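Local coordinates for biphenyl 2,3-Dioxygenase Beta Subunit (PDB 2GBW), which probably serves as the beta subunit of a bacterial ring-hydroxylating dioxygenase, assembling with the alpha subunits that oxidise aromatic rings, at residues B[12-17]-B[106-110]; B[98-102]-B[170-174]; B[137-143]-B[155-161]. One frame throughout, in Å; residues are numbered along the deposited sequence.

All three contacts involve one curved sheet. Interactions 1 and 2 share strand 98-112, with centres 21 Å apart: the former rests helix 10-28 on its later part, the latter brings the C-terminal tail to its start. Interaction 3 pairs two further strands, its centre 13 Å from that of interaction 2 and 16 Å from that of interaction 1. It meets interaction 2 directly, Cys174 OXT standing 2.7 Å from Arg140 NH1 in a probable hydrogen bond. Zinc-binding histidines, without metal on this chain, lie nearby: the side chains of Phe172 and Leu138 each come within about 4 Å of that of His136, and Ile16 within about 5 Å of His19.

Interaction 1. Residues B[12-17]-B[106-110]; sequences VHYDIE and VEAFE
The imidazole of His13 presents its edge to Val106: NE2 donates to Val106 O across 3.1 Å, at an N-H...O angle of 161°. The oxygen lies in the ring plane, whereas the nitrogen stands well above the carbonyl plane and so misses the lone pairs. CG anti to the backbone N (chi1 -171°) swings the ring from the flank of the helix toward the strand. One turn on, Ile16 reaches the sheet with both branches. Its CD1 presses on Ala108 CB at 3.3 Å, tighter than usual carbon contact, while its CG2 lies 4.1 Å from Val106 CG1, the two side chains crossing obliquely. Glu17 and Val106 slide past each other in opposite senses, with Glu17 OE1 3.9 Å from Val106 CG2. A water 2.9 Å from Val106 N also reaches Glu17 OE2, but OE2 crowds the imidazole in the model, so its exact place is doubtful. These contacts seat helix 10-28 on the curved sheet of this NTF2-like fold, where His13 also meets Tyr14 of a neighbouring subunit edge-to-face. A leucine in place of His13 would probably leave Val106 O without this donor and deprive that Tyr14 of its aromatic mate. Chemically, the bond requires a hydrogen on NE2, so the imidazole is fixed as a donor toward the strand, beside the apolar contacts of Ile16.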
loop_
_atom_site.group_PDB
_atom_site.type_symbol
_atom_site.label_atom_id
_atom_site.label_comp_id
_atom_site.label_asym_id
_atom_site.label_seq_id
_atom_site.Cartn_x
_atom_site.Cartn_y
_atom_site.Cartn_z
ATOM N N VAL B 12 -11.893 20.445 35.211
ATOM C CA VAL B 12 -12.336 21.056 33.965
ATOM C C VAL B 12 -11.784 20.268 32.813
ATOM O O VAL B 12 -12.482 20.024 31.832
ATOM C CB VAL B 12 -11.939 22.533 33.851
ATOM C CG1 VAL B 12 -12.196 23.031 32.378
ATOM C CG2 VAL B 12 -12.712 23.315 34.910
ATOM N N HIS B 13 -10.522 19.832 32.921
ATOM C CA HIS B 13 -9.986 18.922 31.928
ATOM C C HIS B 13 -10.877 17.692 31.652
ATOM O O HIS B 13 -11.123 17.349 30.500
ATOM C CB HIS B 13 -8.610 18.392 32.324
ATOM C CG HIS B 13 -7.956 17.631 31.211
ATOM N ND1 HIS B 13 -8.171 16.276 30.984
ATOM C CD2 HIS B 13 -7.153 18.054 30.205
ATOM C CE1 HIS B 13 -7.478 15.908 29.913
ATOM N NE2 HIS B 13 -6.840 16.961 29.446
ATOM N N TYR B 14 -11.309 17.022 32.715
ATOM C CA TYR B 14 -12.180 15.857 32.586
ATOM C C TYR B 14 -13.440 16.226 31.821
ATOM O O TYR B 14 -13.876 15.529 30.884
ATOM C CB TYR B 14 -12.597 15.309 33.967
ATOM C CG TYR B 14 -13.533 14.144 33.760
ATOM C CD1 TYR B 14 -13.027 12.854 33.597
ATOM C CD2 TYR B 14 -14.921 14.332 33.651
ATOM C CE1 TYR B 14 -13.862 11.784 33.386
ATOM C CE2 TYR B 14 -15.783 13.254 33.445
ATOM C CZ TYR B 14 -15.243 11.982 33.296
ATOM O OH TYR B 14 -16.029 10.866 33.045
ATOM N N ASP B 15 -14.013 17.361 32.167
ATOM C CA ASP B 15 -15.277 17.767 31.525
ATOM C C ASP B 15 -15.122 18.039 30.032
ATOM O O ASP B 15 -16.007 17.719 29.237
ATOM C CB ASP B 15 -15.808 18.970 32.253
ATOM C CG ASP B 15 -16.401 18.617 33.597
ATOM O OD1 ASP B 15 -16.644 17.424 33.911
ATOM O OD2 ASP B 15 -16.662 19.565 34.328
ATOM N N ILE B 16 -13.977 18.571 29.640
ATOM C CA ILE B 16 -13.694 18.836 28.217
ATOM C C ILE B 16 -13.496 17.522 27.474
ATOM O O ILE B 16 -14.015 17.319 26.399
ATOM C CB ILE B 16 -12.467 19.763 28.082
ATOM C CG1 ILE B 16 -12.774 21.176 28.583
ATOM C CG2 ILE B 16 -12.030 19.808 26.605
ATOM C CD1 ILE B 16 -11.476 22.093 28.748
ATOM N N GLU B 17 -12.754 16.586 28.053
ATOM C CA GLU B 17 -12.613 15.265 27.470
ATOM C C GLU B 17 -13.966 14.537 27.287
ATOM O O GLU B 17 -14.192 13.874 26.244
ATOM C CB GLU B 17 -11.673 14.437 28.335
ATOM C CG GLU B 17 -10.210 14.898 28.187
ATOM C CD GLU B 17 -9.260 13.878 27.578
ATOM O OE1 GLU B 17 -9.653 13.114 26.650
ATOM O OE2 GLU B 17 -8.080 13.887 28.031
ATOM N N VAL B 106 -5.386 16.003 24.483
ATOM C CA VAL B 106 -6.254 17.150 24.726
ATOM C C VAL B 106 -5.552 18.042 25.769
ATOM O O VAL B 106 -5.201 17.583 26.840
ATOM C CB VAL B 106 -7.628 16.681 25.263
ATOM C CG1 VAL B 106 -8.496 17.858 25.734
ATOM C CG2 VAL B 106 -8.364 15.909 24.219
ATOM N N GLU B 107 -5.298 19.307 25.430
ATOM C CA GLU B 107 -4.712 20.246 26.367
ATOM C C GLU B 107 -5.548 21.497 26.287
ATOM O O GLU B 107 -5.721 22.068 25.218
ATOM C CB GLU B 107 -3.265 20.547 26.030
ATOM C CG GLU B 107 -2.302 19.387 26.347
ATOM C CD GLU B 107 -0.859 19.772 26.038
ATOM O OE1 GLU B 107 -0.532 19.836 24.837
ATOM O OE2 GLU B 107 -0.060 19.957 26.968
ATOM N N ALA B 108 -6.054 21.918 27.427
ATOM C CA ALA B 108 -6.941 23.073 27.532
ATOM C C ALA B 108 -6.331 24.169 28.402
ATOM O O ALA B 108 -5.644 23.883 29.406
ATOM C CB ALA B 108 -8.267 22.649 28.111
ATOM N N PHE B 109 -6.632 25.421 28.048
ATOM C CA PHE B 109 -6.034 26.598 28.692
ATOM C C PHE B 109 -7.141 27.607 28.866
ATOM O O PHE B 109 -7.937 27.791 27.973
ATOM C CB PHE B 109 -4.937 27.225 27.811
ATOM C CG PHE B 109 -3.798 26.274 27.462
ATOM C CD1 PHE B 109 -2.701 26.175 28.310
ATOM C CD2 PHE B 109 -3.858 25.461 26.365
ATOM C CE1 PHE B 109 -1.666 25.336 28.046
ATOM C CE2 PHE B 109 -2.794 24.581 26.077
ATOM C CZ PHE B 109 -1.702 24.527 26.952
ATOM N N GLU B 110 -7.208 28.254 30.038
ATOM C CA GLU B 110 -8.211 29.323 30.296
ATOM C C GLU B 110 -7.818 30.560 29.477
ATOM O O GLU B 110 -6.688 31.073 29.608
ATOM C CB GLU B 110 -8.277 29.650 31.800
ATOM C CG GLU B 110 -8.819 28.511 32.724
ATOM C CD GLU B 110 -10.351 28.243 32.607
ATOM O OE1 GLU B 110 -11.110 29.125 32.122
ATOM O OE2 GLU B 110 -10.814 27.158 33.071
HETATM O O HOH W 1 -6.238 13.616 25.970
#

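Interaction 2. Residues B[98-102]-B[170-174]; sequences KIRYF and LYFFC
Tyr101 and Phe173 join the first part of strand 98-112 to the C-terminal tail, which in this NTF2-like fold runs over the same side of the curved sheet as helix 10-28. The tail is not paired with the strand: the nearest CA atoms, Ile99 CA and Phe172 CA, are 8.4 Å apart, and side chains span the gap, the two segments together burying just 156 Å². The tight part has two elements. Tyr101 OH donates to Phe173 O over 2.6 Å, lying in the carbonyl plane with a C=O...O angle of 151°, and the tyrosine ring turns its edge to that oxygen. Beside it, Ile99 CD1 rests on Phe172 CB at 3.5 Å, the two side chains crossing at about a right angle. Phe172 CG sits between its backbone N and carbonyl carbon (chi1 56°), which folds the ring back over its own tail: Leu170 O lies above one face, offset toward the rim, and Cys174 SG is at the edge. The same ring meets that of His136, a residue seen to bind zinc, although none is bound to this chain.

Packing is looser toward Cys174. Tyr101 CE2 approaches Cys174 SG only to 4.3 Å, and Lys98 and Arg100 serve a different interface, Arg100 forming a salt bridge with Asp161 of a neighbouring subunit. One water also links strand and tail: it donates to Tyr101 OH at 2.7 Å and accepts from Phe173 N at 2.9 Å, so the phenol oxygen joins Phe173 at its carbonyl directly and at its amide through that water.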
loop_
_atom_site.group_PDB
_atom_site.type_symbol
_atom_site.label_atom_id
_atom_site.label_comp_id
_atom_site.label_asym_id
_atom_site.label_seq_id
_atom_site.Cartn_x
_atom_site.Cartn_y
_atom_site.Cartn_z
ATOM N N LYS B 98 -18.447 3.943 7.334
ATOM C CA LYS B 98 -18.076 3.836 8.724
ATOM C C LYS B 98 -16.957 4.814 9.044
ATOM O O LYS B 98 -16.083 5.052 8.199
ATOM C CB LYS B 98 -17.605 2.418 8.980
ATOM C CG LYS B 98 -18.728 1.410 8.916
ATOM C CD LYS B 98 -18.415 0.205 9.793
ATOM C CE LYS B 98 -19.679 -0.672 10.127
ATOM N NZ LYS B 98 -19.344 -1.965 10.896
ATOM N N ILE B 99 -16.983 5.398 10.233
ATOM C CA ILE B 99 -15.905 6.312 10.592
ATOM C C ILE B 99 -15.627 6.103 12.081
ATOM O O ILE B 99 -16.555 5.809 12.863
ATOM C CB ILE B 99 -16.267 7.756 10.251
ATOM C CG1 ILE B 99 -15.073 8.701 10.491
ATOM C CG2 ILE B 99 -17.547 8.205 10.994
ATOM C CD1 ILE B 99 -15.222 10.014 9.779
ATOM N N ARG B 100 -14.370 6.155 12.450
ATOM C CA ARG B 100 -13.999 6.015 13.855
ATOM C C ARG B 100 -12.899 6.970 14.214
ATOM O O ARG B 100 -11.927 7.078 13.540
ATOM C CB ARG B 100 -13.588 4.581 14.198
ATOM C CG ARG B 100 -13.600 4.256 15.666
ATOM C CD ARG B 100 -13.578 2.797 16.070
ATOM N NE ARG B 100 -14.631 1.993 15.417
ATOM C CZ ARG B 100 -15.881 1.872 15.862
ATOM N NH1 ARG B 100 -16.298 2.438 17.018
ATOM N NH2 ARG B 100 -16.737 1.159 15.157
ATOM N N TYR B 101 -13.053 7.645 15.345
ATOM C CA TYR B 101 -12.152 8.746 15.723
ATOM C C TYR B 101 -11.373 8.431 17.004
ATOM O O TYR B 101 -11.925 7.949 18.006
ATOM C CB TYR B 101 -12.959 10.034 16.040
ATOM C CG TYR B 101 -13.778 10.658 14.951
ATOM C CD1 TYR B 101 -15.010 10.134 14.586
ATOM C CD2 TYR B 101 -13.398 11.849 14.368
ATOM C CE1 TYR B 101 -15.789 10.717 13.595
ATOM C CE2 TYR B 101 -14.174 12.431 13.364
ATOM C CZ TYR B 101 -15.362 11.877 13.000
ATOM O OH TYR B 101 -16.148 12.495 12.057
ATOM N N PHE B 102 -10.081 8.734 16.957
ATOM C CA PHE B 102 -9.175 8.569 18.060
ATOM C C PHE B 102 -8.597 9.923 18.433
ATOM O O PHE B 102 -7.756 10.468 17.731
ATOM C CB PHE B 102 -8.114 7.541 17.713
ATOM C CG PHE B 102 -8.681 6.160 17.470
ATOM C CD1 PHE B 102 -9.201 5.853 16.252
ATOM C CD2 PHE B 102 -8.669 5.169 18.484
ATOM C CE1 PHE B 102 -9.773 4.595 15.992
ATOM C CE2 PHE B 102 -9.260 3.884 18.249
ATOM C CZ PHE B 102 -9.762 3.591 16.977
ATOM N N LEU B 170 -13.142 14.638 1.945
ATOM C CA LEU B 170 -12.963 14.998 3.358
ATOM C C LEU B 170 -14.288 15.387 3.955
ATOM O O LEU B 170 -14.354 16.305 4.821
ATOM C CB LEU B 170 -11.933 16.163 3.500
ATOM C CG LEU B 170 -10.465 15.851 3.273
ATOM C CD1 LEU B 170 -9.594 17.133 3.098
ATOM C CD2 LEU B 170 -9.896 15.055 4.437
ATOM N N TYR B 171 -15.334 14.657 3.531
ATOM C CA TYR B 171 -16.706 14.889 3.967
ATOM C C TYR B 171 -16.975 14.139 5.285
ATOM O O TYR B 171 -17.795 13.200 5.353
ATOM C CB TYR B 171 -17.768 14.539 2.870
ATOM C CG TYR B 171 -18.967 15.454 2.968
ATOM C CD1 TYR B 171 -19.929 15.284 3.967
ATOM C CD2 TYR B 171 -19.064 16.585 2.184
ATOM C CE1 TYR B 171 -21.008 16.166 4.099
ATOM C CE2 TYR B 171 -20.137 17.449 2.280
ATOM C CZ TYR B 171 -21.094 17.270 3.280
ATOM O OH TYR B 171 -22.167 18.141 3.409
ATOM N N PHE B 172 -16.310 14.627 6.329
ATOM C CA PHE B 172 -16.589 14.229 7.730
ATOM C C PHE B 172 -16.281 15.397 8.616
ATOM O O PHE B 172 -15.480 16.248 8.276
ATOM C CB PHE B 172 -15.779 13.015 8.122
ATOM C CG PHE B 172 -14.316 13.173 7.957
ATOM C CD1 PHE B 172 -13.546 13.742 8.966
ATOM C CD2 PHE B 172 -13.698 12.773 6.760
ATOM C CE1 PHE B 172 -12.170 13.878 8.805
ATOM C CE2 PHE B 172 -12.337 12.898 6.570
ATOM C CZ PHE B 172 -11.563 13.439 7.558
ATOM N N PHE B 173 -16.929 15.444 9.769
ATOM C CA PHE B 173 -16.677 16.508 10.725
ATOM C C PHE B 173 -15.624 16.120 11.750
ATOM O O PHE B 173 -15.420 14.953 12.040
ATOM C CB PHE B 173 -17.960 16.898 11.444
ATOM C CG PHE B 173 -19.045 17.377 10.540
ATOM C CD1 PHE B 173 -18.961 18.603 9.926
ATOM C CD2 PHE B 173 -20.159 16.602 10.313
ATOM C CE1 PHE B 173 -19.957 19.045 9.097
ATOM C CE2 PHE B 173 -21.156 17.048 9.480
ATOM C CZ PHE B 173 -21.049 18.269 8.879
ATOM N N CYS B 174 -14.964 17.130 12.302
ATOM C CA CYS B 174 -14.088 16.968 13.454
ATOM C C CYS B 174 -14.390 18.072 14.457
ATOM O O CYS B 174 -15.317 18.843 14.253
ATOM C CB CYS B 174 -12.628 17.063 13.016
ATOM S SG CYS B 174 -12.129 15.846 11.820
ATOM O OXT CYS B 174 -13.657 18.296 15.282
HETATM O O HOH W 2 -18.383 13.003 10.552
#

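Interaction 3. Residues B[137-143]-B[155-161]; sequences TLGREDK and RRKLILD
Asp142 OD2 is gripped from several directions: Arg156 NH2 donates to it at 2.9 Å, Tyr20 OH of helix 10-28 is hydrogen-bonded to it, and Arg140 NE stands at a long 3.7 Å, acting by charge alone. Arg156 NE completes the pair by donating to Asp142 OD1 at 2.8 Å (N-H...O 168°). The guanidinium thus takes the carboxylate side-on, both oxygens in its plane and met on their syn sides, though the carboxylate is twisted out of that plane. Arg140 NH1 lies over one face of the Arg156 guanidinium, toward its rim, in an offset stack with centres 4.5 Å apart and planes at 28°. Arg140 CG is anti to its backbone N (chi1 175°) and a bend at chi3 turns the group over its neighbour.

Beneath these side chains, strands 132-147 and 150-160 form an antiparallel beta hairpin. Gly139 with Ile159, Glu141 with Lys157 and Lys143 with Arg155 are hydrogen-bonded pairs; Ile159 N reaches Gly139 O at 2.8 Å. Leu138 and Leu160 lie side by side on the face that carries Asp142, their CD2 atoms a tight 3.4 Å apart. At the far end, Thr137 OG1 donates to Asp161 OD2 over 2.7 Å, on the anti side, while Asp161 OD1 forms salt bridges with Arg100 and Lys98 of a neighbouring subunit.

The two stacked arginines share the Cys174 carboxylate, and Arg156 also bridges to Glu23. With Asp142 beside them, these anions probably offset the buried positive charge and let the two guanidinium groups stack so closely.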
loop_
_atom_site.group_PDB
_atom_site.type_symbol
_atom_site.label_atom_id
_atom_site.label_comp_id
_atom_site.label_asym_id
_atom_site.label_seq_id
_atom_site.Cartn_x
_atom_site.Cartn_y
_atom_site.Cartn_z
ATOM N N THR B 137 -4.889 12.205 9.743
ATOM C CA THR B 137 -4.489 12.812 10.994
ATOM C C THR B 137 -4.510 14.297 10.872
ATOM O O THR B 137 -4.156 14.860 9.813
ATOM C CB THR B 137 -3.151 12.325 11.528
ATOM O OG1 THR B 137 -2.107 12.656 10.610
ATOM C CG2 THR B 137 -3.205 10.824 11.718
ATOM N N LEU B 138 -4.987 14.901 11.962
ATOM C CA LEU B 138 -5.184 16.351 12.071
ATOM C C LEU B 138 -4.870 16.883 13.476
ATOM O O LEU B 138 -5.017 16.154 14.482
ATOM C CB LEU B 138 -6.666 16.732 11.806
ATOM C CG LEU B 138 -7.432 16.343 10.545
ATOM C CD1 LEU B 138 -8.139 15.020 10.856
ATOM C CD2 LEU B 138 -8.471 17.419 10.059
ATOM N N GLY B 139 -4.471 18.149 13.523
ATOM C CA GLY B 139 -4.481 18.955 14.770
ATOM C C GLY B 139 -5.786 19.744 14.781
ATOM O O GLY B 139 -6.337 20.171 13.740
ATOM N N ARG B 140 -6.348 19.901 15.952
ATOM C CA ARG B 140 -7.545 20.661 16.124
ATOM C C ARG B 140 -7.244 21.767 17.157
ATOM O O ARG B 140 -6.639 21.513 18.199
ATOM C CB ARG B 140 -8.679 19.763 16.605
ATOM C CG ARG B 140 -9.948 20.546 16.911
ATOM C CD ARG B 140 -11.157 19.653 17.069
ATOM N NE ARG B 140 -11.033 18.782 18.239
ATOM C CZ ARG B 140 -11.902 17.840 18.576
ATOM N NH1 ARG B 140 -12.989 17.659 17.869
ATOM N NH2 ARG B 140 -11.691 17.099 19.665
ATOM N N GLU B 141 -7.654 22.988 16.837
ATOM C CA GLU B 141 -7.488 24.138 17.712
ATOM C C GLU B 141 -8.896 24.726 17.874
ATOM O O GLU B 141 -9.433 25.279 16.912
ATOM C CB GLU B 141 -6.492 25.141 17.122
ATOM C CG GLU B 141 -5.093 24.559 16.951
ATOM C CD GLU B 141 -4.106 25.444 16.193
ATOM O OE1 GLU B 141 -4.457 26.559 15.723
ATOM O OE2 GLU B 141 -2.932 24.990 16.085
ATOM N N ASP B 142 -9.492 24.545 19.069
ATOM C CA ASP B 142 -10.866 25.043 19.394
ATOM C C ASP B 142 -10.809 26.194 20.369
ATOM O O ASP B 142 -9.915 26.249 21.221
ATOM C CB ASP B 142 -11.723 23.950 20.065
ATOM C CG ASP B 142 -12.192 22.838 19.122
ATOM O OD1 ASP B 142 -12.150 22.990 17.872
ATOM O OD2 ASP B 142 -12.674 21.797 19.672
ATOM N N LYS B 143 -11.811 27.074 20.280
ATOM C CA LYS B 143 -12.247 27.928 21.371
ATOM C C LYS B 143 -13.611 27.402 21.760
ATOM O O LYS B 143 -14.509 27.290 20.902
ATOM C CB LYS B 143 -12.405 29.370 20.940
ATOM C CG LYS B 143 -11.141 30.049 20.369
ATOM C CD LYS B 143 -11.043 31.510 20.839
ATOM C CE LYS B 143 -10.622 31.627 22.316
ATOM N NZ LYS B 143 -11.086 32.858 23.052
ATOM N N ARG B 155 -15.181 28.370 17.866
ATOM C CA ARG B 155 -14.163 28.458 16.804
ATOM C C ARG B 155 -13.500 27.118 16.702
ATOM O O ARG B 155 -13.177 26.532 17.720
ATOM C CB ARG B 155 -13.090 29.504 17.158
ATOM C CG ARG B 155 -13.595 30.965 17.279
ATOM C CD ARG B 155 -13.814 31.479 15.868
ATOM N NE ARG B 155 -14.182 32.893 15.769
ATOM C CZ ARG B 155 -15.372 33.404 16.070
ATOM N NH1 ARG B 155 -16.357 32.639 16.530
ATOM N NH2 ARG B 155 -15.557 34.720 15.952
ATOM N N ARG B 156 -13.373 26.598 15.480
ATOM C CA ARG B 156 -12.718 25.307 15.254
ATOM C C ARG B 156 -11.823 25.448 14.073
ATOM O O ARG B 156 -12.282 25.748 12.965
ATOM C CB ARG B 156 -13.724 24.185 15.054
ATOM C CG ARG B 156 -13.103 22.807 14.631
ATOM C CD ARG B 156 -14.034 21.690 15.030
ATOM N NE ARG B 156 -14.070 21.453 16.453
ATOM C CZ ARG B 156 -14.987 20.702 17.064
ATOM N NH1 ARG B 156 -15.940 20.108 16.338
ATOM N NH2 ARG B 156 -14.956 20.559 18.394
ATOM N N LYS B 157 -10.534 25.246 14.309
ATOM C CA LYS B 157 -9.553 25.229 13.233
ATOM C C LYS B 157 -8.969 23.844 13.143
ATOM O O LYS B 157 -8.532 23.316 14.175
ATOM C CB LYS B 157 -8.458 26.271 13.482
ATOM C CG LYS B 157 -7.508 26.464 12.300
ATOM C CD LYS B 157 -6.529 27.587 12.651
ATOM C CE LYS B 157 -5.523 27.818 11.532
ATOM N NZ LYS B 157 -4.624 28.901 12.024
ATOM N N LEU B 158 -8.959 23.276 11.918
ATOM C CA LEU B 158 -8.517 21.903 11.641
ATOM C C LEU B 158 -7.323 21.957 10.725
ATOM O O LEU B 158 -7.398 22.521 9.603
ATOM C CB LEU B 158 -9.632 21.074 10.982
ATOM C CG LEU B 158 -10.915 20.905 11.847
ATOM C CD1 LEU B 158 -12.141 20.400 11.069
ATOM C CD2 LEU B 158 -10.603 20.019 13.088
ATOM N N ILE B 159 -6.222 21.371 11.173
ATOM C CA ILE B 159 -4.947 21.475 10.488
ATOM C C ILE B 159 -4.573 20.087 9.969
ATOM O O ILE B 159 -4.221 19.197 10.736
ATOM C CB ILE B 159 -3.876 21.989 11.420
ATOM C CG1 ILE B 159 -4.343 23.334 12.033
ATOM C CG2 ILE B 159 -2.573 22.090 10.622
ATOM C CD1 ILE B 159 -3.739 23.612 13.346
ATOM N N LEU B 160 -4.716 19.887 8.667
ATOM C CA LEU B 160 -4.474 18.605 8.064
ATOM C C LEU B 160 -2.995 18.270 8.043
ATOM O O LEU B 160 -2.176 19.113 7.651
ATOM C CB LEU B 160 -5.001 18.632 6.638
ATOM C CG LEU B 160 -6.489 18.611 6.472
ATOM C CD1 LEU B 160 -6.839 18.820 4.946
ATOM C CD2 LEU B 160 -6.986 17.281 6.964
ATOM N N ASP B 161 -2.629 17.023 8.330
ATOM C CA ASP B 161 -1.218 16.712 8.239
ATOM C C ASP B 161 -0.710 16.448 6.775
ATOM O O ASP B 161 0.449 16.668 6.537
ATOM C CB ASP B 161 -0.824 15.553 9.130
ATOM C CG ASP B 161 -0.939 15.897 10.597
ATOM O OD1 ASP B 161 -0.910 17.099 10.915
ATOM O OD2 ASP B 161 -1.078 14.972 11.417
HETATM O O HOH W 3 -3.019 27.870 14.248
#